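Local coordinates for putative p22 protein (Leishmania major, PDB 1YQF) that is of unknown function but belongs to the MAM33 (mitochondrial glycoprotein) family and is a sequence homologue of human p32, at residues D43-P48 and A186-Y191; L67-S70 and D75-V78; F95-Q100 and T105-L110. All coordinates share one frame; numbering follows the deposited sequence.

Interaction 1: residues D43-P48 and A186-Y191; sequences DKPEQP and AEQQDY
Gln188 sets its CG against the CD corner of the Pro45 ring and its amide against the middle of the Lys44 chain, crossing each at about a right angle. CG of Gln188 sits 4.0 Å from CD of Pro45. The amide end reaches the lysine, where NE2 of Gln188 comes within 3.7 Å of CD of Lys44, and CG of Gln188 is nearly as close to that methylene, at 4.1 Å. With CG anti to the backbone N (chi1 177°), the glutamine leaves the helix toward the loop; a bend at the next bond (chi2 66°) then turns the amide across the lysine methylenes. CD of Lys44 lies beside the glutamine, and the bend at chi3 beyond it carries CE and NZ onward. No hydrogen bond joins the two segments, whose backbones stay well apart: the nearest CA atoms, those of Pro45 and Gln188, are 7.3 Å from each other. What meets is carbon on carbon plus an amide nitrogen against a CH2 group, a small patch of 134 Å² near the surface.

The polar ends are held by residues just beyond. NE2 of Gln188 is hydrogen-bonded to Glu38 OE1 and to Glu192 OE2, and the latter oxygen also forms a salt bridge with NZ of Lys44, which should help keep both chains crossed. Further along, Pro48 packs on Tyr182 of the same long helix, while OE2 of Glu187 is hydrogen-bonded to Tyr146 OH of the second subunit.

Here the chain leaving helix 23-39 continues antiparallel along helix 173-202 before entering the sheet, consistent with the pairing of N- and C-terminal helices known from the p32 family.

Interaction 2: residues L67-S70 and D75-V78; sequences LTKS and DLVV
Leu76 places CG anti to its carbonyl carbon (chi1 -51°) and Lys69 holds an unusual chi1 of 136° before running out fully extended; together these torsions set the two chains side by side, pointing the same way. They touch far from the backbone, CE of Lys69 lying 4.0 Å from CD1 of Leu76. The ammonium group goes on to hydrogen-bond with Arg169 O, so the methylenes line the leucine while the charge is met by a carbonyl. At its base Leu76 is close to the opposite strand too, with CB 3.3 Å from O of Lys69.

At the other end of the same face, Leu67 and Val78 meet at their CB atoms, 4.1 Å apart, and both pack on Leu175 of helix 173-202. This is an antiparallel beta hairpin, strands 64-71 and 74-81, within the antiparallel sheet of the p32-like fold; the helix covers the Leu67 and Val78 end of this face, while Trp54 borders Lys69 and Arg169 borders Leu76.

Two hydrogen-bonded pairs hold the register. Leu67 N to Val78 O is short and nearly straight (2.8 Å, 175°). The Lys69 N to Leu76 O bond is longer, at 3.3 Å. Between them, CA of Val77 directs its hydrogen at Leu67 O, 3.3 Å away. On the reverse face the side chains meet more sparsely: methyl CG2 of Thr68 faces CG2 of Val77 at 4.3 Å, and Ser70 OG stands near Asp75 OD1 without a hydrogen bond.

Interaction 3: residues F95-Q100 and T105-L110; sequences FVYITQ and TMQADL
Phe95 turns the CD2-CE2 edge of its ring to the carboxylate of Asp109, with CE2 3.4 Å from OD2 and the two planes 80° apart. Beside it, Gln107 stretches out along Tyr97, and its CG fits against the ring at CE2, 3.7 Å away. The strand's end on this face is filled by Thr99 and Thr105, whose OG1 atoms are 2.7 Å apart in a hydrogen bond; Thr105 CG2 tucks beside CB of Tyr97.

The reverse face is apolar. Methyl CG2 of Val96 presses tightly on Leu110 CD1 (3.5 Å), its CB faces the small Ala108, and Ile98 runs alongside Met106, CD1 to SD. Helix 156-168 lies over Val96, Ile98 and Met106. Strands 92-99 and 105-113 form a beta hairpin here, with Val96-Ala108 and Ile98-Met106 as its hydrogen-bonded pairs.

The buried amide of Gln107 is used at both ends: NE2 gives a straight bond to the syn lone pair of Asp109 OD1 (170°), while OE1 takes bonds from Tyr125 OH and from a water that accepts from Tyr97 OH. This network fixes the amide's rotation, and the NE2 donor and polarised C-H edge of Phe95 probably stabilise the carboxylate.

In the fold
Interactions 2 and 3 are successive hairpins of one antiparallel sheet, their centres 9 Å apart. Strands 74-81 and 92-99 lie next to each other, and backbone bonds such as Val77 O to Tyr97 N (2.7 Å) join the pairs, with Leu76 packing on Ile98. Interaction 1 stands apart, its centre 24 Å from that of interaction 2 and 28 Å from that of interaction 3, across the chain's centre from the latter. Along the sequence it encloses both: the loop 43-48 precedes the sheet, and 186-191 belongs to the long helix 173-202, which also packs on interaction 2. That helix thus connects the sheet with the terminal helical region and with neighbouring subunits.

Interaction 1: residues D43-P48 and A186-Y191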
ATOM      1  N   ASP A  43      -2.615 -37.655   3.130  1.00 53.86           N
ATOM      2  CA  ASP A  43      -2.063 -36.880   4.240  1.00 53.43           C
ATOM      3  C   ASP A  43      -2.330 -35.381   4.055  1.00 52.19           C
ATOM      4  O   ASP A  43      -1.632 -34.545   4.630  1.00 52.11           O
ATOM      5  CB  ASP A  43      -0.552 -37.144   4.367  1.00 53.76           C
ATOM      6  CG  ASP A  43       0.244 -36.620   3.176  1.00 54.81           C
ATOM      7  OD1 ASP A  43      -0.126 -36.934   2.022  1.00 56.03           O
ATOM      8  OD2 ASP A  43       1.247 -35.885   3.300  1.00 55.57           O
ATOM      9  N   LYS A  44      -3.347 -35.050   3.260  1.00 50.74           N
ATOM     10  CA  LYS A  44      -3.679 -33.652   2.978  1.00 49.53           C
ATOM     11  C   LYS A  44      -4.311 -32.987   4.199  1.00 48.42           C
ATOM     12  O   LYS A  44      -4.820 -33.677   5.087  1.00 48.23           O
ATOM     13  CB  LYS A  44      -4.626 -33.547   1.775  1.00 49.52           C
ATOM     14  CG  LYS A  44      -3.918 -33.629   0.430  1.00 49.44           C
ATOM     15  CD  LYS A  44      -4.845 -33.287  -0.729  1.00 49.74           C
ATOM     16  CE  LYS A  44      -5.836 -34.408  -1.011  1.00 49.55           C
ATOM     17  NZ  LYS A  44      -6.656 -34.143  -2.228  1.00 49.21           N
ATOM     18  N   PRO A  45      -4.271 -31.653   4.252  1.00 47.19           N
ATOM     19  CA  PRO A  45      -4.890 -30.909   5.357  1.00 46.62           C
ATOM     20  C   PRO A  45      -6.409 -31.089   5.423  1.00 46.09           C
ATOM     21  O   PRO A  45      -7.085 -30.929   4.411  1.00 45.90           O
ATOM     22  CB  PRO A  45      -4.527 -29.450   5.043  1.00 46.56           C
ATOM     23  CG  PRO A  45      -3.356 -29.536   4.134  1.00 46.75           C
ATOM     24  CD  PRO A  45      -3.618 -30.745   3.290  1.00 46.98           C
ATOM     25  N   GLU A  46      -6.917 -31.428   6.606  1.00 45.74           N
ATOM     26  CA  GLU A  46      -8.351 -31.569   6.848  1.00 45.59           C
ATOM     27  C   GLU A  46      -8.959 -30.209   7.161  1.00 44.15           C
ATOM     28  O   GLU A  46      -8.351 -29.403   7.872  1.00 43.75           O
ATOM     29  CB  GLU A  46      -8.605 -32.502   8.036  1.00 46.38           C
ATOM     30  CG  GLU A  46      -8.657 -33.979   7.686  1.00 49.87           C
ATOM     31  CD  GLU A  46      -8.976 -34.844   8.891  1.00 53.24           C
ATOM     32  OE1 GLU A  46     -10.053 -34.653   9.495  1.00 54.60           O
ATOM     33  OE2 GLU A  46      -8.147 -35.710   9.240  1.00 55.61           O
ATOM     34  N   GLN A  47     -10.161 -29.961   6.645  1.00 42.88           N
ATOM     35  CA  GLN A  47     -10.875 -28.729   6.959  1.00 41.88           C
ATOM     36  C   GLN A  47     -11.265 -28.722   8.436  1.00 41.79           C
ATOM     37  O   GLN A  47     -11.986 -29.616   8.889  1.00 41.66           O
ATOM     38  CB  GLN A  47     -12.132 -28.578   6.106  1.00 41.48           C
ATOM     39  CG  GLN A  47     -12.870 -27.256   6.352  1.00 40.83           C
ATOM     40  CD  GLN A  47     -14.119 -27.081   5.497  1.00 41.12           C
ATOM     41  OE1 GLN A  47     -14.809 -26.069   5.615  1.00 42.00           O
ATOM     42  NE2 GLN A  47     -14.414 -28.058   4.649  1.00 41.29           N
ATOM     43  N   PRO A  48     -10.805 -27.721   9.186  1.00 41.72           N
ATOM     44  CA  PRO A  48     -11.106 -27.648  10.621  1.00 42.35           C
ATOM     45  C   PRO A  48     -12.574 -27.348  10.923  1.00 43.26           C
ATOM     46  O   PRO A  48     -13.311 -26.839  10.074  1.00 42.74           O
ATOM     47  CB  PRO A  48     -10.215 -26.498  11.098  1.00 42.27           C
ATOM     48  CG  PRO A  48     -10.075 -25.638   9.908  1.00 41.64           C
ATOM     49  CD  PRO A  48      -9.976 -26.581   8.747  1.00 41.22           C
ATOM     50  N   ALA A 186      -7.623 -24.395   3.037  1.00 32.01           N
ATOM     51  CA  ALA A 186      -8.061 -23.579   1.906  1.00 31.77           C
ATOM     52  C   ALA A 186      -6.943 -23.339   0.901  1.00 31.94           C
ATOM     53  O   ALA A 186      -7.196 -23.258  -0.299  1.00 31.46           O
ATOM     54  CB  ALA A 186      -8.625 -22.244   2.390  1.00 31.69           C
ATOM     55  N   GLU A 187      -5.710 -23.237   1.391  1.00 32.26           N
ATOM     56  CA  GLU A 187      -4.555 -23.020   0.523  1.00 33.27           C
ATOM     57  C   GLU A 187      -4.327 -24.232  -0.375  1.00 31.88           C
ATOM     58  O   GLU A 187      -3.965 -24.088  -1.534  1.00 31.13           O
ATOM     59  CB  GLU A 187      -3.300 -22.736   1.353  1.00 34.48           C
ATOM     60  CG  GLU A 187      -1.997 -22.710   0.559  1.00 39.72           C
ATOM     61  CD  GLU A 187      -1.988 -21.643  -0.524  1.00 45.17           C
ATOM     62  OE1 GLU A 187      -2.360 -20.484  -0.219  1.00 48.69           O
ATOM     63  OE2 GLU A 187      -1.602 -21.960  -1.676  1.00 47.03           O
ATOM     64  N   GLN A 188      -4.523 -25.424   0.180  1.00 31.27           N
ATOM     65  CA  GLN A 188      -4.414 -26.667  -0.579  1.00 30.99           C
ATOM     66  C   GLN A 188      -5.493 -26.729  -1.661  1.00 30.76           C
ATOM     67  O   GLN A 188      -5.230 -27.176  -2.771  1.00 30.99           O
ATOM     68  CB  GLN A 188      -4.532 -27.878   0.358  1.00 31.02           C
ATOM     69  CG  GLN A 188      -4.511 -29.248  -0.331  1.00 30.94           C
ATOM     70  CD  GLN A 188      -3.182 -29.564  -1.003  1.00 31.58           C
ATOM     71  OE1 GLN A 188      -2.119 -29.216  -0.489  1.00 32.57           O
ATOM     72  NE2 GLN A 188      -3.242 -30.232  -2.150  1.00 30.60           N
ATOM     73  N   GLN A 189      -6.700 -26.271  -1.334  1.00 30.47           N
ATOM     74  CA  GLN A 189      -7.815 -26.303  -2.279  1.00 30.66           C
ATOM     75  C   GLN A 189      -7.556 -25.371  -3.454  1.00 29.79           C
ATOM     76  O   GLN A 189      -7.791 -25.739  -4.598  1.00 29.53           O
ATOM     77  CB  GLN A 189      -9.138 -25.923  -1.604  1.00 31.29           C
ATOM     78  CG  GLN A 189      -9.485 -26.724  -0.345  1.00 34.33           C
ATOM     79  CD  GLN A 189      -9.327 -28.229  -0.527  1.00 37.76           C
ATOM     80  OE1 GLN A 189      -9.991 -28.830  -1.375  1.00 39.47           O
ATOM     81  NE2 GLN A 189      -8.449 -28.840   0.270  1.00 38.76           N
ATOM     82  N   ASP A 190      -7.060 -24.170  -3.168  1.00 29.10           N
ATOM     83  CA  ASP A 190      -6.779 -23.188  -4.209  1.00 28.56           C
ATOM     84  C   ASP A 190      -5.623 -23.630  -5.096  1.00 27.59           C
ATOM     85  O   ASP A 190      -5.646 -23.399  -6.301  1.00 26.82           O
ATOM     86  CB  ASP A 190      -6.482 -21.815  -3.600  1.00 28.94           C
ATOM     87  CG  ASP A 190      -7.735 -21.101  -3.139  1.00 30.38           C
ATOM     88  OD1 ASP A 190      -8.773 -21.206  -3.827  1.00 33.47           O
ATOM     89  OD2 ASP A 190      -7.778 -20.416  -2.095  1.00 32.48           O
ATOM     90  N   TYR A 191      -4.619 -24.267  -4.497  1.00 26.66           N
ATOM     91  CA  TYR A 191      -3.478 -24.779  -5.251  1.00 26.23           C
ATOM     92  C   TYR A 191      -3.963 -25.815  -6.261  1.00 26.43           C
ATOM     93  O   TYR A 191      -3.556 -25.797  -7.417  1.00 26.33           O
ATOM     94  CB  TYR A 191      -2.431 -25.388  -4.307  1.00 26.00           C
ATOM     95  CG  TYR A 191      -1.282 -26.084  -5.007  1.00 25.83           C
ATOM     96  CD1 TYR A 191      -0.597 -25.466  -6.043  1.00 26.72           C
ATOM     97  CD2 TYR A 191      -0.893 -27.369  -4.639  1.00 26.61           C
ATOM     98  CE1 TYR A 191       0.454 -26.100  -6.690  1.00 27.46           C
ATOM     99  CE2 TYR A 191       0.150 -28.016  -5.281  1.00 27.55           C
ATOM    100  CZ  TYR A 191       0.826 -27.375  -6.307  1.00 28.16           C
ATOM    101  OH  TYR A 191       1.868 -28.009  -6.952  1.00 28.01           O
TER

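Interaction 2: residues L67-S70 and D75-V78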
ATOM      1  N   LEU A  67     -15.945 -14.886   9.950  1.00 36.49           N
ATOM      2  CA  LEU A  67     -16.582 -15.669  10.998  1.00 36.82           C
ATOM      3  C   LEU A  67     -17.553 -14.735  11.697  1.00 37.12           C
ATOM      4  O   LEU A  67     -17.134 -13.740  12.276  1.00 36.73           O
ATOM      5  CB  LEU A  67     -15.541 -16.175  11.988  1.00 36.89           C
ATOM      6  CG  LEU A  67     -14.632 -17.284  11.465  1.00 37.53           C
ATOM      7  CD1 LEU A  67     -13.410 -17.439  12.355  1.00 38.08           C
ATOM      8  CD2 LEU A  67     -15.405 -18.584  11.389  1.00 37.30           C
ATOM      9  N   THR A  68     -18.844 -15.048  11.636  1.00 38.04           N
ATOM     10  CA  THR A  68     -19.878 -14.205  12.233  1.00 38.96           C
ATOM     11  C   THR A  68     -20.581 -14.897  13.394  1.00 40.40           C
ATOM     12  O   THR A  68     -20.766 -16.109  13.387  1.00 40.61           O
ATOM     13  CB  THR A  68     -20.925 -13.806  11.178  1.00 38.62           C
ATOM     14  OG1 THR A  68     -21.559 -14.979  10.644  1.00 38.86           O
ATOM     15  CG2 THR A  68     -20.270 -13.143   9.973  1.00 37.80           C
ATOM     16  N   LYS A  69     -20.988 -14.103  14.380  1.00 42.19           N
ATOM     17  CA  LYS A  69     -21.702 -14.603  15.555  1.00 43.63           C
ATOM     18  C   LYS A  69     -22.234 -13.431  16.382  1.00 44.50           C
ATOM     19  O   LYS A  69     -21.623 -12.367  16.415  1.00 45.13           O
ATOM     20  CB  LYS A  69     -20.776 -15.482  16.408  1.00 43.92           C
ATOM     21  CG  LYS A  69     -20.838 -15.250  17.919  1.00 44.95           C
ATOM     22  CD  LYS A  69     -19.732 -16.001  18.642  1.00 46.47           C
ATOM     23  CE  LYS A  69     -19.618 -15.574  20.100  1.00 46.94           C
ATOM     24  NZ  LYS A  69     -18.428 -16.163  20.776  1.00 46.83           N
ATOM     25  N   SER A  70     -23.362 -13.640  17.056  1.00 45.22           N
ATOM     26  CA  SER A  70     -23.917 -12.631  17.956  1.00 45.74           C
ATOM     27  C   SER A  70     -23.530 -12.929  19.402  1.00 45.90           C
ATOM     28  O   SER A  70     -23.358 -14.089  19.784  1.00 45.84           O
ATOM     29  CB  SER A  70     -25.436 -12.568  17.822  1.00 45.86           C
ATOM     30  OG  SER A  70     -25.804 -11.993  16.578  1.00 46.31           O
ATOM     31  N   ASP A  75     -22.903  -7.511  17.162  1.00 37.49           N
ATOM     32  CA  ASP A  75     -22.586  -8.267  15.953  1.00 36.03           C
ATOM     33  C   ASP A  75     -21.073  -8.404  15.827  1.00 34.16           C
ATOM     34  O   ASP A  75     -20.378  -7.423  15.580  1.00 33.36           O
ATOM     35  CB  ASP A  75     -23.155  -7.566  14.719  1.00 36.29           C
ATOM     36  CG  ASP A  75     -24.669  -7.528  14.719  1.00 37.70           C
ATOM     37  OD1 ASP A  75     -25.368  -8.297  15.419  1.00 39.09           O
ATOM     38  OD2 ASP A  75     -25.247  -6.694  13.987  1.00 39.97           O
ATOM     39  N   LEU A  76     -20.569  -9.623  16.005  1.00 32.33           N
ATOM     40  CA  LEU A  76     -19.135  -9.888  15.914  1.00 31.00           C
ATOM     41  C   LEU A  76     -18.758 -10.419  14.534  1.00 30.21           C
ATOM     42  O   LEU A  76     -19.482 -11.218  13.948  1.00 30.20           O
ATOM     43  CB  LEU A  76     -18.693 -10.884  16.986  1.00 30.83           C
ATOM     44  CG  LEU A  76     -19.104 -10.585  18.432  1.00 31.07           C
ATOM     45  CD1 LEU A  76     -18.673 -11.726  19.341  1.00 31.92           C
ATOM     46  CD2 LEU A  76     -18.514  -9.276  18.915  1.00 29.68           C
ATOM     47  N   VAL A  77     -17.622  -9.958  14.020  1.00 29.37           N
ATOM     48  CA  VAL A  77     -17.074 -10.459  12.764  1.00 28.77           C
ATOM     49  C   VAL A  77     -15.564 -10.607  12.905  1.00 29.00           C
ATOM     50  O   VAL A  77     -14.883  -9.661  13.272  1.00 29.59           O
ATOM     51  CB  VAL A  77     -17.385  -9.516  11.584  1.00 28.42           C
ATOM     52  CG1 VAL A  77     -16.755 -10.033  10.295  1.00 27.41           C
ATOM     53  CG2 VAL A  77     -18.893  -9.355  11.396  1.00 27.72           C
ATOM     54  N   VAL A  78     -15.048 -11.797  12.619  1.00 28.96           N
ATOM     55  CA  VAL A  78     -13.610 -12.035  12.576  1.00 28.96           C
ATOM     56  C   VAL A  78     -13.246 -12.320  11.127  1.00 29.23           C
ATOM     57  O   VAL A  78     -13.631 -13.345  10.572  1.00 29.19           O
ATOM     58  CB  VAL A  78     -13.193 -13.216  13.465  1.00 28.65           C
ATOM     59  CG1 VAL A  78     -11.685 -13.442  13.383  1.00 27.74           C
ATOM     60  CG2 VAL A  78     -13.622 -12.973  14.908  1.00 28.73           C
TER

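Interaction 3: residues F95-Q100 and T105-L110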
ATOM      1  N   PHE A  95      -8.894  -9.454  11.582  1.00 29.07           N
ATOM      2  CA  PHE A  95      -9.530  -8.188  11.895  1.00 28.51           C
ATOM      3  C   PHE A  95     -10.845  -8.496  12.584  1.00 27.77           C
ATOM      4  O   PHE A  95     -11.734  -9.095  11.989  1.00 27.44           O
ATOM      5  CB  PHE A  95      -9.712  -7.379  10.614  1.00 28.44           C
ATOM      6  CG  PHE A  95      -8.421  -7.122   9.909  1.00 29.68           C
ATOM      7  CD1 PHE A  95      -7.918  -8.046   8.999  1.00 30.58           C
ATOM      8  CD2 PHE A  95      -7.666  -5.997  10.205  1.00 29.47           C
ATOM      9  CE1 PHE A  95      -6.699  -7.835   8.371  1.00 29.40           C
ATOM     10  CE2 PHE A  95      -6.452  -5.781   9.578  1.00 29.38           C
ATOM     11  CZ  PHE A  95      -5.968  -6.700   8.660  1.00 29.26           C
ATOM     12  N   VAL A  96     -10.936  -8.117  13.854  1.00 26.92           N
ATOM     13  CA  VAL A  96     -12.110  -8.389  14.674  1.00 26.82           C
ATOM     14  C   VAL A  96     -12.985  -7.143  14.729  1.00 26.86           C
ATOM     15  O   VAL A  96     -12.531  -6.087  15.141  1.00 27.52           O
ATOM     16  CB  VAL A  96     -11.708  -8.785  16.110  1.00 26.45           C
ATOM     17  CG1 VAL A  96     -12.932  -9.137  16.941  1.00 26.68           C
ATOM     18  CG2 VAL A  96     -10.734  -9.952  16.093  1.00 26.06           C
ATOM     19  N   TYR A  97     -14.241  -7.273  14.319  1.00 26.76           N
ATOM     20  CA  TYR A  97     -15.186  -6.166  14.356  1.00 26.62           C
ATOM     21  C   TYR A  97     -16.272  -6.433  15.393  1.00 27.42           C
ATOM     22  O   TYR A  97     -16.853  -7.513  15.434  1.00 27.58           O
ATOM     23  CB  TYR A  97     -15.810  -5.942  12.977  1.00 26.17           C
ATOM     24  CG  TYR A  97     -14.791  -5.717  11.881  1.00 24.07           C
ATOM     25  CD1 TYR A  97     -14.213  -6.794  11.215  1.00 23.62           C
ATOM     26  CD2 TYR A  97     -14.403  -4.432  11.512  1.00 22.40           C
ATOM     27  CE1 TYR A  97     -13.269  -6.599  10.207  1.00 23.07           C
ATOM     28  CE2 TYR A  97     -13.460  -4.228  10.505  1.00 22.28           C
ATOM     29  CZ  TYR A  97     -12.900  -5.318   9.858  1.00 22.60           C
ATOM     30  OH  TYR A  97     -11.976  -5.137   8.856  1.00 21.61           O
ATOM     31  N   ILE A  98     -16.533  -5.442  16.235  1.00 28.32           N
ATOM     32  CA  ILE A  98     -17.580  -5.523  17.246  1.00 28.75           C
ATOM     33  C   ILE A  98     -18.512  -4.348  16.993  1.00 29.34           C
ATOM     34  O   ILE A  98     -18.145  -3.203  17.231  1.00 29.71           O
ATOM     35  CB  ILE A  98     -16.975  -5.457  18.671  1.00 28.74           C
ATOM     36  CG1 ILE A  98     -15.943  -6.573  18.860  1.00 29.33           C
ATOM     37  CG2 ILE A  98     -18.073  -5.564  19.728  1.00 28.52           C
ATOM     38  CD1 ILE A  98     -15.306  -6.617  20.236  1.00 30.19           C
ATOM     39  N   THR A  99     -19.710  -4.636  16.495  1.00 30.01           N
ATOM     40  CA  THR A  99     -20.665  -3.600  16.128  1.00 30.66           C
ATOM     41  C   THR A  99     -21.820  -3.534  17.128  1.00 31.55           C
ATOM     42  O   THR A  99     -22.488  -4.533  17.390  1.00 31.31           O
ATOM     43  CB  THR A  99     -21.200  -3.863  14.705  1.00 30.76           C
ATOM     44  OG1 THR A  99     -20.147  -3.674  13.751  1.00 29.23           O
ATOM     45  CG2 THR A  99     -22.263  -2.829  14.310  1.00 30.29           C
ATOM     46  N   GLN A 100     -22.047  -2.346  17.674  1.00 32.51           N
ATOM     47  CA  GLN A 100     -23.137  -2.108  18.610  1.00 33.45           C
ATOM     48  C   GLN A 100     -24.457  -1.948  17.863  1.00 34.07           C
ATOM     49  O   GLN A 100     -24.480  -1.869  16.634  1.00 34.05           O
ATOM     50  CB  GLN A 100     -22.865  -0.847  19.437  1.00 33.53           C
ATOM     51  CG  GLN A 100     -21.560  -0.863  20.240  1.00 34.81           C
ATOM     52  CD  GLN A 100     -21.543  -1.890  21.367  1.00 35.56           C
ATOM     53  OE1 GLN A 100     -22.584  -2.403  21.769  1.00 37.24           O
ATOM     54  NE2 GLN A 100     -20.356  -2.184  21.877  1.00 36.14           N
ATOM     55  N   THR A 105     -18.632   0.837  15.839  1.00 26.97           N
ATOM     56  CA  THR A 105     -17.878  -0.406  15.630  1.00 26.28           C
ATOM     57  C   THR A 105     -16.416  -0.323  16.067  1.00 26.30           C
ATOM     58  O   THR A 105     -15.681   0.558  15.641  1.00 26.35           O
ATOM     59  CB  THR A 105     -17.913  -0.801  14.131  1.00 25.71           C
ATOM     60  OG1 THR A 105     -19.249  -1.153  13.748  1.00 25.20           O
ATOM     61  CG2 THR A 105     -17.101  -2.069  13.888  1.00 25.06           C
ATOM     62  N   MET A 106     -15.996  -1.279  16.887  1.00 26.31           N
ATOM     63  CA  MET A 106     -14.594  -1.430  17.250  1.00 26.32           C
ATOM     64  C   MET A 106     -13.928  -2.374  16.267  1.00 25.68           C
ATOM     65  O   MET A 106     -14.492  -3.403  15.912  1.00 25.65           O
ATOM     66  CB  MET A 106     -14.457  -2.022  18.650  1.00 26.87           C
ATOM     67  CG  MET A 106     -12.999  -2.147  19.119  1.00 28.12           C
ATOM     68  SD  MET A 106     -12.793  -3.270  20.495  1.00 31.21           S
ATOM     69  CE  MET A 106     -13.383  -2.282  21.824  1.00 30.95           C
ATOM     70  N   GLN A 107     -12.712  -2.032  15.860  1.00 24.67           N
ATOM     71  CA  GLN A 107     -11.886  -2.905  15.043  1.00 24.29           C
ATOM     72  C   GLN A 107     -10.608  -3.220  15.812  1.00 24.30           C
ATOM     73  O   GLN A 107      -9.874  -2.311  16.189  1.00 23.56           O
ATOM     74  CB  GLN A 107     -11.542  -2.229  13.712  1.00 24.27           C
ATOM     75  CG  GLN A 107     -10.742  -3.108  12.758  1.00 24.15           C
ATOM     76  CD  GLN A 107     -10.191  -2.345  11.565  1.00 23.68           C
ATOM     77  OE1 GLN A 107     -10.914  -1.596  10.907  1.00 25.50           O
ATOM     78  NE2 GLN A 107      -8.912  -2.541  11.282  1.00 24.08           N
ATOM     79  N   ALA A 108     -10.346  -4.505  16.041  1.00 24.66           N
ATOM     80  CA  ALA A 108      -9.110  -4.936  16.688  1.00 25.03           C
ATOM     81  C   ALA A 108      -8.292  -5.748  15.697  1.00 25.41           C
ATOM     82  O   ALA A 108      -8.779  -6.736  15.155  1.00 25.63           O
ATOM     83  CB  ALA A 108      -9.411  -5.757  17.929  1.00 24.94           C
ATOM     84  N   ASP A 109      -7.056  -5.322  15.450  1.00 25.74           N
ATOM     85  CA  ASP A 109      -6.143  -6.067  14.591  1.00 26.08           C
ATOM     86  C   ASP A 109      -5.259  -6.944  15.450  1.00 25.90           C
ATOM     87  O   ASP A 109      -4.573  -6.452  16.336  1.00 25.67           O
ATOM     88  CB  ASP A 109      -5.258  -5.119  13.784  1.00 26.29           C
ATOM     89  CG  ASP A 109      -6.049  -4.188  12.896  1.00 28.24           C
ATOM     90  OD1 ASP A 109      -7.277  -4.051  13.093  1.00 29.05           O
ATOM     91  OD2 ASP A 109      -5.511  -3.539  11.974  1.00 31.98           O
ATOM     92  N   LEU A 110      -5.269  -8.243  15.189  1.00 26.24           N
ATOM     93  CA  LEU A 110      -4.405  -9.162  15.909  1.00 26.90           C
ATOM     94  C   LEU A 110      -3.657 -10.062  14.949  1.00 27.58           C
ATOM     95  O   LEU A 110      -4.089 -10.292  13.826  1.00 26.78           O
ATOM     96  CB  LEU A 110      -5.208 -10.014  16.897  1.00 26.97           C
ATOM     97  CG  LEU A 110      -6.157  -9.271  17.836  1.00 27.13           C
ATOM     98  CD1 LEU A 110      -7.521  -9.138  17.199  1.00 27.90           C
ATOM     99  CD2 LEU A 110      -6.272  -9.977  19.174  1.00 28.00           C
TER
HETATM  100  O   HOH W   1     -11.586  -2.496   8.317  1.00 30.24           O